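Local coordinates for protein F2 like fibronectin-binding protein (Streptococcus pneumoniae, PDB 5A0N) that probably anchors the bacterium to host surfaces through an N-terminal thioester domain, whose internal thioester is thought to bond covalently to a host protein, at residues A[22-27]-A[139-144]; A[110-115]-A[177-182]; A[119-124]-A[184-189]; A[152-157]-A[162-167]. All coordinates share one frame; numbering follows the deposited sequence.

How the contacts relate
Contact 2 is the buried one, where helices 105-118 and 170-182 meet through leucine, isoleucine and methionine. Contact 3 lies about 7 Å from it, centre to centre, at the surface, and joins the loops that follow the same two helices by a CH-pi contact of proline with phenylalanine; the two share a hydrogen bond between Asp182 and Thr121. Contacts 1 and 4 are partly buried: contact 1 uses helix 132-152 itself, setting its glutamines against segment 22-27 at strand 25-26, while contact 4 folds the loop after that helix onto helix 162-165. Polar amides mark contact 1, whereas contact 4 mixes aliphatic groups with a tyrosine ring lying against backbone.

Contact 1: A[22-27]-A[139-144]; sequences LGQIEK and FHQVIQ
Gln24 reaches across to Gln141 and Gln144 of the thioester domain, joining segment 22-27, at strand 25-26 of the two-stranded antiparallel sheet, to the middle of helix 132-152. Its CG stands anti to the backbone N (chi1 -171°) and the chain beyond is extended, which carries the amide straight out to the helix. There Gln24 NE2 comes between two glutamines one turn apart, 3.8 Å from Gln144 CG and 4.3 Å from Gln141 CG. Gln144 bends at chi2 (68°), turning its amide away from Gln24, and the two amide planes stand 72° apart. No bond joins these amides; each has a partner elsewhere. Gln24 NE2 bonds to the hydroxyl of Tyr36, Gln141 OE1 accepts a hydrogen bond from Gln172 NE2, and Gln144 OE1 accepts one from the backbone N of Cys56. Glutamine suits positions 24 and 141 because its methylenes pack while a long arm serves a distant partner. Gln144 is probably the thioester glutamine facing Cys56, the likely thioester cysteine; deposited here with its amide intact, it suggests that the contact adjoins the thioester site. The backbone N of Ile25 binds a sulfonate oxygen of a MES molecule, probably from the crystallisation liquor. Beyond it the Ile25 side chain crosses Gln141 obliquely, bringing Ile25 CD1 to 4.1 Å from Gln141 NE2.

Contact 2: A[110-115]-A[177-182]; sequences SRLSYM and EMIRTD
Leu112 and Ile179 meet where helix 105-118 crosses helix 170-182 in the helical part of the thioester domain. The short segments run with an angle of 131° between their directions, and their axes come no nearer than 11.6 Å, so the backbones stay apart and the side chains of Leu112 and Met115 reach across to Ile179 and Asp182. Ile179 places CG2 anti to its backbone N and CG1 beside that N, which sends the two branches different ways. Ile179 CG2 faces helix 105-118 and touches Leu112 CD2 at 3.6 Å, the two side chains crossing at about a right angle. Ile179 CD1 belongs to the other branch and packs on helix 132-152, 3.6 Å from Ile143 CD1. A beta-branched residue thus serves two neighbouring helices at once, while Leu112, forked at CG, also reaches Ile147 of helix 132-152.

Met115, one turn beyond Leu112, approaches the backbone side of Ile179. In one of its two deposited conformers it bends at chi3 (84°), and in that copy alone Met115 CE lies 4.1 Å from Ile179 CA and 4.2 Å from Asp182 CB. The slender, flexible chain suits a spot between a helix backbone and a polar neighbour. Asp182 meets CE with its CB, while its carboxylate accepts from Thr121 and forms a salt bridge with Arg126. On the outer side of the same helix, Thr181 OG1 hydrogen-bonds to Glu177 O at 2.9 Å, meeting that oxygen from the opposite face of the carbonyl plane to Thr181 N.

Contact 3: A[119-124]-A[184-189]; sequences DPTDIV and YNFTVP
Phe186 and Pro120 form a CH-pi contact where the loop after helix 170-182 passes the turn between helices 105-118 and 123-128. From CB, which points toward the 119-124 turn, the Phe186 side chain takes the crowded position between its backbone N and carbonyl carbon (chi1 59°); this brings the ring to Pro120, and chi2 (89°) turns it broadside. Phe186 CG comes first, 3.8 Å from Pro120 CG. CD1 and CD2 follow, with Phe186 CD2 also 4.2 Å from Thr121 CG2, which approaches obliquely. CE1 and CE2 lie little farther from the same proline carbon, and CZ at the tip touches Met115 of helix 105-118. Pro120 CG therefore sits over the ring centre, 8° off the normal; the compact, rigid proline ring holds the C-H groups of CG over the face. Arg111 adds a cation-pi interaction with the ring.

The turn that presents Pro120 is braced by Asp119, whose OD1 accepts from Ile123 N at 2.8 Å and OD2 from Val124 N at 2.9 Å, both on the syn side. Thr121 OG1 is tied to Asp182. The whole is a proline-aromatic CH-pi contact built on a type I beta turn linking two helices.

Contact 4: A[152-157]-A[162-167]; sequences DGMRVS and VYIYEK
Val156 and Met154 press into Ile164 and Tyr165 in the connection between helix 132-152 and the short helix 162-165, in the helical part of the thioester domain. Gly153 is the first residue after the long helix with positive phi, a conformation glycine adopts readily, and Met154 is the centre of an inverse gamma turn. Val156 supplies the central bump. Its CG1 stands anti to the backbone N (chi1 -179°) and fills the hollow between neighbouring residues of the helix. The short, branched valine places Val156 CG1 against both of them, 3.9 Å from Ile164 CG2, 3.7 Å from Tyr165 CB and, closest, 3.6 Å from Tyr165 N. The same methyl lies at the edge of the Tyr165 ring, in its plane.

To one side, Met154 runs out and bends at its thioether, and the elbow receives Ile164 CD1, which is 3.7 Å from Met154 CE and 3.9 Å from Met154 SD. Met154 CE also comes 4.0 Å from Tyr163 OH. Tyr145 of helix 132-152 touches both Met154 and Ile164, so these flexible and branched chains join the loop and short helix to the long one. To the other side, Ser157 turns its CB away and offers backbone instead: Ser157 C lies over one face of the Tyr165 ring, 3.5 Å above the plane and displaced toward the rim, while Ser157 O lies 3.3 Å from Tyr165 CB.

Contact 1: A[22-27]-A[139-144]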
loop_
_atom_site.group_PDB
_atom_site.type_symbol
_atom_site.label_atom_id
_atom_site.label_comp_id
_atom_site.label_asym_id
_atom_site.label_seq_id
_atom_site.Cartn_x
_atom_site.Cartn_y
_atom_site.Cartn_z
ATOM N N LEU A 22 -6.227 6.254 -7.229
ATOM C CA LEU A 22 -6.005 7.670 -7.009
ATOM C C LEU A 22 -4.534 7.990 -6.792
ATOM O O LEU A 22 -4.143 9.176 -6.817
ATOM C CB LEU A 22 -6.835 8.172 -5.830
ATOM C CG LEU A 22 -8.339 7.922 -5.936
ATOM C CD1 LEU A 22 -9.072 8.566 -4.777
ATOM C CD2 LEU A 22 -8.933 8.404 -7.274
ATOM N N GLY A 23 -3.693 6.978 -6.590
ATOM C CA GLY A 23 -2.278 7.196 -6.477
ATOM C C GLY A 23 -1.774 7.403 -5.085
ATOM O O GLY A 23 -2.545 7.390 -4.118
ATOM N N GLN A 24 -0.467 7.611 -4.986
ATOM C CA GLN A 24 0.185 7.886 -3.707
ATOM C C GLN A 24 0.136 9.412 -3.500
ATOM O O GLN A 24 -0.871 9.911 -2.973
ATOM C CB GLN A 24 1.578 7.269 -3.637
ATOM C CG GLN A 24 2.129 7.373 -2.227
ATOM C CD GLN A 24 3.557 6.938 -2.046
ATOM O OE1 GLN A 24 4.312 6.804 -3.003
ATOM N NE2 GLN A 24 3.918 6.677 -0.780
ATOM N N ILE A 25 1.149 10.168 -3.919
ATOM C CA ILE A 25 1.026 11.627 -3.891
ATOM C C ILE A 25 0.712 12.055 -5.321
ATOM O O ILE A 25 1.554 11.937 -6.220
ATOM C CB ILE A 25 2.269 12.359 -3.374
ATOM C CG1 ILE A 25 2.605 11.899 -1.973
ATOM C CG2 ILE A 25 2.044 13.879 -3.384
ATOM C CD1 ILE A 25 3.843 12.544 -1.369
ATOM N N GLU A 26 -0.558 12.425 -5.555
ATOM C CA GLU A 26 -1.008 12.777 -6.910
ATOM C C GLU A 26 -2.081 13.844 -6.798
ATOM O O GLU A 26 -2.822 13.931 -5.827
ATOM C CB GLU A 26 -1.593 11.601 -7.677
ATOM C CG GLU A 26 -0.674 10.409 -7.913
ATOM C CD GLU A 26 0.448 10.639 -8.877
ATOM O OE1 GLU A 26 0.457 11.663 -9.592
ATOM O OE2 GLU A 26 1.322 9.763 -8.970
ATOM N N LYS A 27 -2.199 14.625 -7.855
ATOM C CA LYS A 27 -3.345 15.507 -8.036
ATOM C C LYS A 27 -4.565 14.703 -8.445
ATOM O O LYS A 27 -4.472 13.806 -9.298
ATOM C CB LYS A 27 -3.028 16.515 -9.126
ATOM C CG LYS A 27 -1.864 17.431 -8.853
ATOM C CD LYS A 27 -1.630 18.384 -10.007
ATOM C CE LYS A 27 -0.470 19.319 -9.791
ATOM N NZ LYS A 27 -0.317 20.218 -10.976
ATOM N N PHE A 139 0.678 7.796 8.370
ATOM C CA PHE A 139 1.002 6.406 8.739
ATOM C C PHE A 139 1.000 5.510 7.501
ATOM O O PHE A 139 1.799 4.589 7.404
ATOM C CB PHE A 139 0.040 5.875 9.800
ATOM C CG PHE A 139 0.442 4.553 10.425
ATOM C CD1 PHE A 139 1.732 4.332 10.903
ATOM C CD2 PHE A 139 -0.496 3.539 10.597
ATOM C CE1 PHE A 139 2.064 3.141 11.525
ATOM C CE2 PHE A 139 -0.145 2.354 11.225
ATOM C CZ PHE A 139 1.122 2.171 11.683
ATOM N N HIS A 140 0.074 5.758 6.557
ATOM C CA HIS A 140 0.111 5.007 5.296
ATOM C C HIS A 140 1.504 5.133 4.677
ATOM O O HIS A 140 2.094 4.146 4.235
ATOM C CB HIS A 140 -0.957 5.522 4.321
ATOM C CG HIS A 140 -1.012 4.731 3.060
ATOM N ND1 HIS A 140 -0.129 4.908 2.024
ATOM C CD2 HIS A 140 -1.855 3.736 2.681
ATOM C CE1 HIS A 140 -0.421 4.054 1.063
ATOM N NE2 HIS A 140 -1.455 3.326 1.434
ATOM N N GLN A 141 2.031 6.357 4.641
ATOM C CA GLN A 141 3.282 6.594 3.949
ATOM C C GLN A 141 4.439 5.825 4.612
ATOM O O GLN A 141 5.263 5.254 3.905
ATOM C CB GLN A 141 3.577 8.086 3.895
ATOM C CG GLN A 141 4.808 8.425 3.088
ATOM C CD GLN A 141 5.054 9.900 2.963
ATOM O OE1 GLN A 141 4.852 10.646 3.916
ATOM N NE2 GLN A 141 5.406 10.342 1.749
ATOM N N VAL A 142 4.544 5.824 5.949
ATOM C CA VAL A 142 5.654 5.057 6.562
ATOM C C VAL A 142 5.479 3.560 6.408
ATOM O O VAL A 142 6.458 2.847 6.175
ATOM C CB VAL A 142 5.965 5.423 8.028
ATOM C CG1 VAL A 142 6.589 6.800 8.077
ATOM C CG2 VAL A 142 4.738 5.304 8.934
ATOM N N ILE A 143 4.255 3.069 6.507
ATOM C CA ILE A 143 4.003 1.658 6.220
ATOM C C ILE A 143 4.433 1.331 4.781
ATOM O O ILE A 143 5.073 0.295 4.532
ATOM C CB ILE A 143 2.528 1.287 6.472
ATOM C CG1 ILE A 143 2.210 1.339 7.967
ATOM C CG2 ILE A 143 2.203 -0.058 5.854
ATOM C CD1 ILE A 143 2.739 0.165 8.788
ATOM N N GLN A 144 4.114 2.206 3.833
ATOM C CA GLN A 144 4.480 1.976 2.449
ATOM C C GLN A 144 5.994 1.873 2.276
ATOM O O GLN A 144 6.470 1.021 1.531
ATOM C CB GLN A 144 3.902 3.070 1.569
ATOM C CG GLN A 144 4.301 2.974 0.097
ATOM C CD GLN A 144 3.698 1.796 -0.597
ATOM O OE1 GLN A 144 2.598 1.889 -1.165
ATOM N NE2 GLN A 144 4.427 0.683 -0.620
#

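Contact 2: A[110-115]-A[177-182]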
loop_
_atom_site.group_PDB
_atom_site.type_symbol
_atom_site.label_atom_id
_atom_site.label_comp_id
_atom_site.label_asym_id
_atom_site.label_seq_id
_atom_site.Cartn_x
_atom_site.Cartn_y
_atom_site.Cartn_z
ATOM N N SER A 110 1.865 -8.877 4.612
ATOM C CA SER A 110 0.612 -9.132 5.295
ATOM C C SER A 110 0.620 -8.519 6.689
ATOM O O SER A 110 -0.412 -8.011 7.154
ATOM C CB SER A 110 0.281 -10.628 5.324
ATOM O OG SER A 110 1.228 -11.374 6.075
ATOM N N ARG A 111 1.766 -8.536 7.371
ATOM C CA ARG A 111 1.887 -7.873 8.671
ATOM C C ARG A 111 1.775 -6.341 8.574
ATOM O O ARG A 111 1.048 -5.718 9.339
ATOM C CB ARG A 111 3.212 -8.244 9.328
ATOM C CG ARG A 111 3.206 -9.650 9.892
ATOM C CD ARG A 111 4.571 -10.070 10.457
ATOM N NE ARG A 111 4.456 -11.347 11.157
ATOM C CZ ARG A 111 3.875 -11.469 12.335
ATOM N NH1 ARG A 111 3.588 -10.419 13.097
ATOM N NH2 ARG A 111 3.631 -12.669 12.804
ATOM N N LEU A 112 2.504 -5.750 7.646
ATOM C CA LEU A 112 2.561 -4.304 7.570
ATOM C C LEU A 112 1.193 -3.731 7.143
ATOM O O LEU A 112 0.734 -2.738 7.709
ATOM C CB LEU A 112 3.675 -3.878 6.615
ATOM C CG LEU A 112 5.090 -4.047 7.190
ATOM C CD1 LEU A 112 6.125 -4.026 6.096
ATOM C CD2 LEU A 112 5.362 -3.000 8.248
ATOM N N SER A 113 0.564 -4.336 6.144
ATOM C CA SER A 113 -0.765 -3.900 5.746
ATOM C C SER A 113 -1.773 -4.075 6.873
ATOM O O SER A 113 -2.628 -3.193 7.084
ATOM C CB SER A 113 -1.188 -4.556 4.441
ATOM O OG SER A 113 -1.286 -5.961 4.566
ATOM N N TYR A 114 -1.670 -5.166 7.632
ATOM C CA TYR A 114 -2.541 -5.334 8.792
ATOM C C TYR A 114 -2.272 -4.286 9.866
ATOM O O TYR A 114 -3.199 -3.851 10.555
ATOM C CB TYR A 114 -2.368 -6.746 9.352
ATOM C CG TYR A 114 -3.157 -7.070 10.596
ATOM C CD1 TYR A 114 -4.526 -7.236 10.561
ATOM C CD2 TYR A 114 -2.519 -7.225 11.811
ATOM C CE1 TYR A 114 -5.233 -7.573 11.717
ATOM C CE2 TYR A 114 -3.205 -7.548 12.940
ATOM C CZ TYR A 114 -4.552 -7.753 12.900
ATOM O OH TYR A 114 -5.180 -8.085 14.077
ATOM N N MET A 115 -1.033 -3.860 10.010
ATOM C CA MET A 115 -0.766 -2.827 10.977
ATOM C C MET A 115 -1.443 -1.495 10.590
ATOM O O MET A 115 -1.881 -0.769 11.466
ATOM C CB MET A 115 0.736 -2.687 11.183
ATOM C CG MET A 115 1.369 -3.923 11.808
ATOM S SD MET A 115 3.169 -4.031 11.630
ATOM C CE MET A 115 3.726 -3.013 13.010
ATOM N N GLU A 177 10.078 3.704 13.929
ATOM C CA GLU A 177 10.796 2.967 14.961
ATOM C C GLU A 177 9.879 1.971 15.652
ATOM O O GLU A 177 10.295 0.868 16.027
ATOM C CB GLU A 177 11.438 3.925 15.953
ATOM C CG GLU A 177 12.494 4.756 15.277
ATOM C CD GLU A 177 13.010 5.912 16.068
ATOM O OE1 GLU A 177 12.858 5.929 17.260
ATOM O OE2 GLU A 177 13.590 6.830 15.465
ATOM N N MET A 178 8.630 2.370 15.878
ATOM C CA MET A 178 7.663 1.445 16.467
ATOM C C MET A 178 7.325 0.290 15.526
ATOM O O MET A 178 7.268 -0.860 15.953
ATOM C CB MET A 178 6.410 2.180 16.916
ATOM C CG MET A 178 6.684 3.219 17.996
ATOM S SD MET A 178 5.220 4.280 18.234
ATOM C CE MET A 178 5.885 5.739 18.933
ATOM N N ILE A 179 7.107 0.599 14.248
ATOM C CA ILE A 179 6.905 -0.452 13.254
ATOM C C ILE A 179 8.059 -1.463 13.311
ATOM O O ILE A 179 7.839 -2.677 13.323
ATOM C CB ILE A 179 6.812 0.120 11.827
ATOM C CG1 ILE A 179 5.508 0.906 11.628
ATOM C CG2 ILE A 179 6.955 -0.972 10.781
ATOM C CD1 ILE A 179 5.522 1.820 10.404
ATOM N N ARG A 180 9.292 -0.959 13.326
ATOM C CA ARG A 180 10.459 -1.854 13.272
ATOM C C ARG A 180 10.589 -2.691 14.532
ATOM O O ARG A 180 11.053 -3.833 14.466
ATOM C CB ARG A 180 11.725 -1.054 13.034
ATOM C CG ARG A 180 11.764 -0.580 11.591
ATOM C CD ARG A 180 12.937 0.302 11.221
ATOM N NE ARG A 180 12.890 0.527 9.775
ATOM C CZ ARG A 180 13.522 1.466 9.116
ATOM N NH1 ARG A 180 14.329 2.300 9.735
ATOM N NH2 ARG A 180 13.338 1.561 7.816
ATOM N N THR A 181 10.176 -2.162 15.672
ATOM C CA THR A 181 10.193 -2.916 16.928
ATOM C C THR A 181 9.073 -3.945 16.987
ATOM O O THR A 181 9.259 -5.034 17.531
ATOM C CB THR A 181 10.078 -1.926 18.095
ATOM O OG1 THR A 181 11.153 -0.981 18.027
ATOM C CG2 THR A 181 10.111 -2.592 19.414
ATOM N N ASP A 182 7.911 -3.604 16.423
ATOM C CA ASP A 182 6.682 -4.354 16.666
ATOM C C ASP A 182 6.295 -5.350 15.588
ATOM O O ASP A 182 5.381 -6.146 15.786
ATOM C CB ASP A 182 5.495 -3.410 16.839
ATOM C CG ASP A 182 5.587 -2.516 18.063
ATOM O OD1 ASP A 182 6.547 -2.670 18.861
ATOM O OD2 ASP A 182 4.692 -1.637 18.203
#

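Contact 3: A[119-124]-A[184-189]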
loop_
_atom_site.group_PDB
_atom_site.type_symbol
_atom_site.label_atom_id
_atom_site.label_comp_id
_atom_site.label_asym_id
_atom_site.label_seq_id
_atom_site.Cartn_x
_atom_site.Cartn_y
_atom_site.Cartn_z
ATOM N N ASP A 119 -3.737 -1.861 13.414
ATOM C CA ASP A 119 -2.778 -1.285 14.375
ATOM C C ASP A 119 -2.798 -2.040 15.711
ATOM O O ASP A 119 -3.095 -1.475 16.777
ATOM C CB ASP A 119 -3.066 0.207 14.545
ATOM C CG ASP A 119 -1.962 0.971 15.259
ATOM O OD1 ASP A 119 -0.861 0.430 15.438
ATOM O OD2 ASP A 119 -2.220 2.127 15.630
ATOM N N PRO A 120 -2.429 -3.341 15.677
ATOM C CA PRO A 120 -2.531 -4.203 16.877
ATOM C C PRO A 120 -1.688 -3.719 18.031
ATOM O O PRO A 120 -2.007 -4.051 19.168
ATOM C CB PRO A 120 -2.027 -5.582 16.362
ATOM C CG PRO A 120 -1.193 -5.260 15.180
ATOM C CD PRO A 120 -1.885 -4.087 14.525
ATOM N N THR A 121 -0.606 -2.989 17.771
ATOM C CA THR A 121 0.281 -2.521 18.849
ATOM C C THR A 121 0.117 -1.026 19.135
ATOM O O THR A 121 0.918 -0.436 19.853
ATOM C CB THR A 121 1.761 -2.874 18.574
ATOM O OG1 THR A 121 2.219 -2.158 17.421
ATOM C CG2 THR A 121 1.928 -4.393 18.357
ATOM N N ASP A 122 -0.937 -0.401 18.596
ATOM C CA ASP A 122 -1.272 0.985 18.946
ATOM C C ASP A 122 -0.105 1.948 18.661
ATOM O O ASP A 122 0.243 2.811 19.469
ATOM C CB ASP A 122 -1.753 1.095 20.395
ATOM C CG ASP A 122 -3.226 0.860 20.526
ATOM O OD1 ASP A 122 -3.977 1.406 19.696
ATOM O OD2 ASP A 122 -3.612 0.149 21.459
ATOM N N ILE A 123 0.433 1.839 17.457
ATOM C CA ILE A 123 1.452 2.764 16.996
ATOM C C ILE A 123 0.863 4.151 16.813
ATOM O O ILE A 123 1.508 5.154 17.138
ATOM C CB ILE A 123 2.112 2.247 15.710
ATOM C CG1 ILE A 123 2.839 0.929 16.034
ATOM C CG2 ILE A 123 3.032 3.286 15.102
ATOM C CD1 ILE A 123 3.371 0.204 14.836
ATOM N N VAL A 124 -0.325 4.224 16.202
ATOM C CA VAL A 124 -0.888 5.543 15.919
ATOM C C VAL A 124 -1.133 6.366 17.185
ATOM O O VAL A 124 -0.759 7.540 17.242
ATOM C CB VAL A 124 -2.140 5.430 15.055
ATOM C CG1 VAL A 124 -2.858 6.787 14.947
ATOM C CG2 VAL A 124 -1.772 4.924 13.673
ATOM N N TYR A 184 7.009 -8.219 14.300
ATOM C CA TYR A 184 6.851 -9.650 14.496
ATOM C C TYR A 184 6.153 -9.966 15.819
ATOM O O TYR A 184 5.932 -11.130 16.143
ATOM C CB TYR A 184 8.232 -10.302 14.417
ATOM C CG TYR A 184 8.942 -10.050 13.102
ATOM C CD1 TYR A 184 8.415 -10.538 11.911
ATOM C CD2 TYR A 184 10.128 -9.314 13.037
ATOM C CE1 TYR A 184 9.041 -10.328 10.697
ATOM C CE2 TYR A 184 10.757 -9.086 11.808
ATOM C CZ TYR A 184 10.209 -9.604 10.641
ATOM O OH TYR A 184 10.817 -9.420 9.409
ATOM N N ASN A 185 5.729 -8.943 16.569
ATOM C CA ASN A 185 5.238 -9.139 17.940
ATOM C C ASN A 185 3.686 -9.144 18.024
ATOM O O ASN A 185 3.092 -8.471 18.867
ATOM C CB ASN A 185 5.874 -8.098 18.893
ATOM C CG ASN A 185 7.356 -8.368 19.160
ATOM O OD1 ASN A 185 7.794 -9.508 19.087
ATOM N ND2 ASN A 185 8.114 -7.330 19.507
ATOM N N PHE A 186 3.049 -9.910 17.131
ATOM C CA PHE A 186 1.611 -10.141 17.131
ATOM C C PHE A 186 1.325 -11.277 16.149
ATOM O O PHE A 186 2.127 -11.572 15.260
ATOM C CB PHE A 186 0.802 -8.878 16.790
ATOM C CG PHE A 186 1.133 -8.293 15.450
ATOM C CD1 PHE A 186 0.457 -8.707 14.303
ATOM C CD2 PHE A 186 2.131 -7.324 15.330
ATOM C CE1 PHE A 186 0.795 -8.158 13.064
ATOM C CE2 PHE A 186 2.444 -6.787 14.104
ATOM C CZ PHE A 186 1.798 -7.214 12.980
ATOM N N THR A 187 0.143 -11.869 16.277
ATOM C CA THR A 187 -0.309 -12.874 15.342
ATOM C C THR A 187 -1.278 -12.220 14.364
ATOM O O THR A 187 -2.157 -11.458 14.762
ATOM C CB THR A 187 -0.991 -14.014 16.089
ATOM O OG1 THR A 187 -0.012 -14.654 16.907
ATOM C CG2 THR A 187 -1.613 -15.040 15.147
ATOM N N VAL A 188 -1.111 -12.507 13.080
ATOM C CA VAL A 188 -2.012 -12.009 12.050
ATOM C C VAL A 188 -3.189 -12.981 11.961
ATOM O O VAL A 188 -2.983 -14.169 11.741
ATOM C CB VAL A 188 -1.324 -11.927 10.673
ATOM C CG1 VAL A 188 -2.299 -11.463 9.597
ATOM C CG2 VAL A 188 -0.107 -11.014 10.719
ATOM N N PRO A 189 -4.436 -12.491 12.099
ATOM C CA PRO A 189 -5.610 -13.364 12.099
ATOM C C PRO A 189 -6.108 -13.650 10.675
ATOM O O PRO A 189 -7.170 -13.175 10.246
ATOM C CB PRO A 189 -6.625 -12.566 12.921
ATOM C CG PRO A 189 -6.312 -11.143 12.546
ATOM C CD PRO A 189 -4.808 -11.109 12.467
#

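Contact 4: A[152-157]-A[162-167]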
loop_
_atom_site.group_PDB
_atom_site.type_symbol
_atom_site.label_atom_id
_atom_site.label_comp_id
_atom_site.label_asym_id
_atom_site.label_seq_id
_atom_site.Cartn_x
_atom_site.Cartn_y
_atom_site.Cartn_z
ATOM N N ASP A 152 11.777 -4.208 -2.339
ATOM C CA ASP A 152 12.745 -3.535 -3.198
ATOM C C ASP A 152 14.074 -3.157 -2.518
ATOM O O ASP A 152 14.930 -2.518 -3.129
ATOM C CB ASP A 152 12.112 -2.272 -3.846
ATOM C CG ASP A 152 11.077 -2.627 -4.859
ATOM O OD1 ASP A 152 11.490 -3.033 -5.969
ATOM O OD2 ASP A 152 9.875 -2.524 -4.567
ATOM N N GLY A 153 14.233 -3.508 -1.251
ATOM C CA GLY A 153 15.443 -3.145 -0.523
ATOM C C GLY A 153 15.530 -1.679 -0.132
ATOM O O GLY A 153 16.594 -1.204 0.210
ATOM N N MET A 154 14.408 -0.957 -0.144
ATOM C CA MET A 154 14.378 0.467 0.172
ATOM C C MET A 154 14.231 0.698 1.670
ATOM O O MET A 154 13.153 0.993 2.181
ATOM C CB MET A 154 13.271 1.166 -0.616
ATOM C CG MET A 154 13.291 2.667 -0.396
ATOM S SD MET A 154 12.082 3.532 -1.358
ATOM C CE MET A 154 13.203 4.206 -2.544
ATOM N N ARG A 155 15.342 0.562 2.371
ATOM C CA ARG A 155 15.403 0.809 3.801
ATOM C C ARG A 155 15.675 2.293 4.021
ATOM O O ARG A 155 16.646 2.850 3.480
ATOM C CB ARG A 155 16.507 -0.038 4.431
ATOM C CG ARG A 155 16.579 0.118 5.935
ATOM C CD ARG A 155 17.580 -0.860 6.538
ATOM N NE ARG A 155 18.950 -0.710 6.052
ATOM C CZ ARG A 155 19.834 0.185 6.505
ATOM N NH1 ARG A 155 19.494 1.093 7.428
ATOM N NH2 ARG A 155 21.072 0.185 6.024
ATOM N N VAL A 156 14.771 2.939 4.752
ATOM C CA VAL A 156 14.883 4.353 5.031
ATOM C C VAL A 156 15.281 4.572 6.485
ATOM O O VAL A 156 14.659 4.009 7.395
ATOM C CB VAL A 156 13.541 5.073 4.702
ATOM C CG1 VAL A 156 13.677 6.543 4.967
ATOM C CG2 VAL A 156 13.131 4.831 3.283
ATOM N N SER A 157 16.309 5.398 6.690
ATOM C CA SER A 157 16.794 5.736 8.024
ATOM C C SER A 157 17.567 7.037 7.991
ATOM O O SER A 157 17.714 7.629 6.934
ATOM C CB SER A 157 17.711 4.638 8.560
ATOM O OG SER A 157 18.998 4.770 7.947
ATOM N N VAL A 162 18.402 8.941 2.816
ATOM C CA VAL A 162 18.208 10.160 3.602
ATOM C C VAL A 162 17.263 11.153 2.913
ATOM O O VAL A 162 16.502 11.850 3.579
ATOM C CB VAL A 162 19.573 10.792 3.940
ATOM C CG1 VAL A 162 19.437 12.133 4.631
ATOM C CG2 VAL A 162 20.398 9.820 4.787
ATOM N N TYR A 163 17.258 11.182 1.583
ATOM C CA TYR A 163 16.355 12.107 0.891
ATOM C C TYR A 163 14.883 11.859 1.200
ATOM O O TYR A 163 14.046 12.755 1.142
ATOM C CB TYR A 163 16.590 12.069 -0.618
ATOM C CG TYR A 163 16.020 10.886 -1.400
ATOM C CD1 TYR A 163 16.530 9.575 -1.250
ATOM C CD2 TYR A 163 14.995 11.099 -2.332
ATOM C CE1 TYR A 163 16.018 8.535 -1.992
ATOM C CE2 TYR A 163 14.508 10.067 -3.092
ATOM C CZ TYR A 163 15.005 8.777 -2.908
ATOM O OH TYR A 163 14.490 7.796 -3.710
ATOM N N ILE A 164 14.557 10.619 1.526
ATOM C CA ILE A 164 13.199 10.287 1.949
ATOM C C ILE A 164 13.064 10.562 3.447
ATOM O O ILE A 164 12.114 11.190 3.889
ATOM C CB ILE A 164 12.859 8.805 1.605
ATOM C CG1 ILE A 164 12.786 8.618 0.061
ATOM C CG2 ILE A 164 11.532 8.420 2.244
ATOM C CD1 ILE A 164 13.001 7.202 -0.376
ATOM N N TYR A 165 14.014 10.058 4.233
ATOM C CA TYR A 165 13.907 10.177 5.680
ATOM C C TYR A 165 13.723 11.613 6.135
ATOM O O TYR A 165 12.907 11.906 7.013
ATOM C CB TYR A 165 15.140 9.600 6.346
ATOM C CG TYR A 165 14.946 9.404 7.828
ATOM C CD1 TYR A 165 14.194 8.332 8.322
ATOM C CD2 TYR A 165 15.511 10.262 8.731
ATOM C CE1 TYR A 165 14.018 8.138 9.675
ATOM C CE2 TYR A 165 15.337 10.077 10.100
ATOM C CZ TYR A 165 14.596 9.016 10.559
ATOM O OH TYR A 165 14.408 8.803 11.925
ATOM N N GLU A 166 14.458 12.530 5.509
ATOM C CA GLU A 166 14.454 13.917 5.947
ATOM C C GLU A 166 13.106 14.600 5.650
ATOM O O GLU A 166 12.810 15.652 6.199
ATOM C CB GLU A 166 15.609 14.710 5.319
ATOM C CG GLU A 166 15.464 14.935 3.815
ATOM C CD GLU A 166 16.714 15.542 3.165
ATOM O OE1 GLU A 166 17.756 15.670 3.847
ATOM O OE2 GLU A 166 16.646 15.887 1.960
ATOM N N LYS A 167 12.291 14.001 4.786
ATOM C CA LYS A 167 10.955 14.519 4.508
ATOM C C LYS A 167 9.920 14.047 5.523
ATOM O O LYS A 167 8.818 14.573 5.575
ATOM C CB LYS A 167 10.496 14.124 3.104
ATOM C CG LYS A 167 11.334 14.681 1.973
ATOM C CD LYS A 167 10.765 14.149 0.656
ATOM C CE LYS A 167 11.199 14.943 -0.562
ATOM N NZ LYS A 167 12.651 14.809 -0.818
#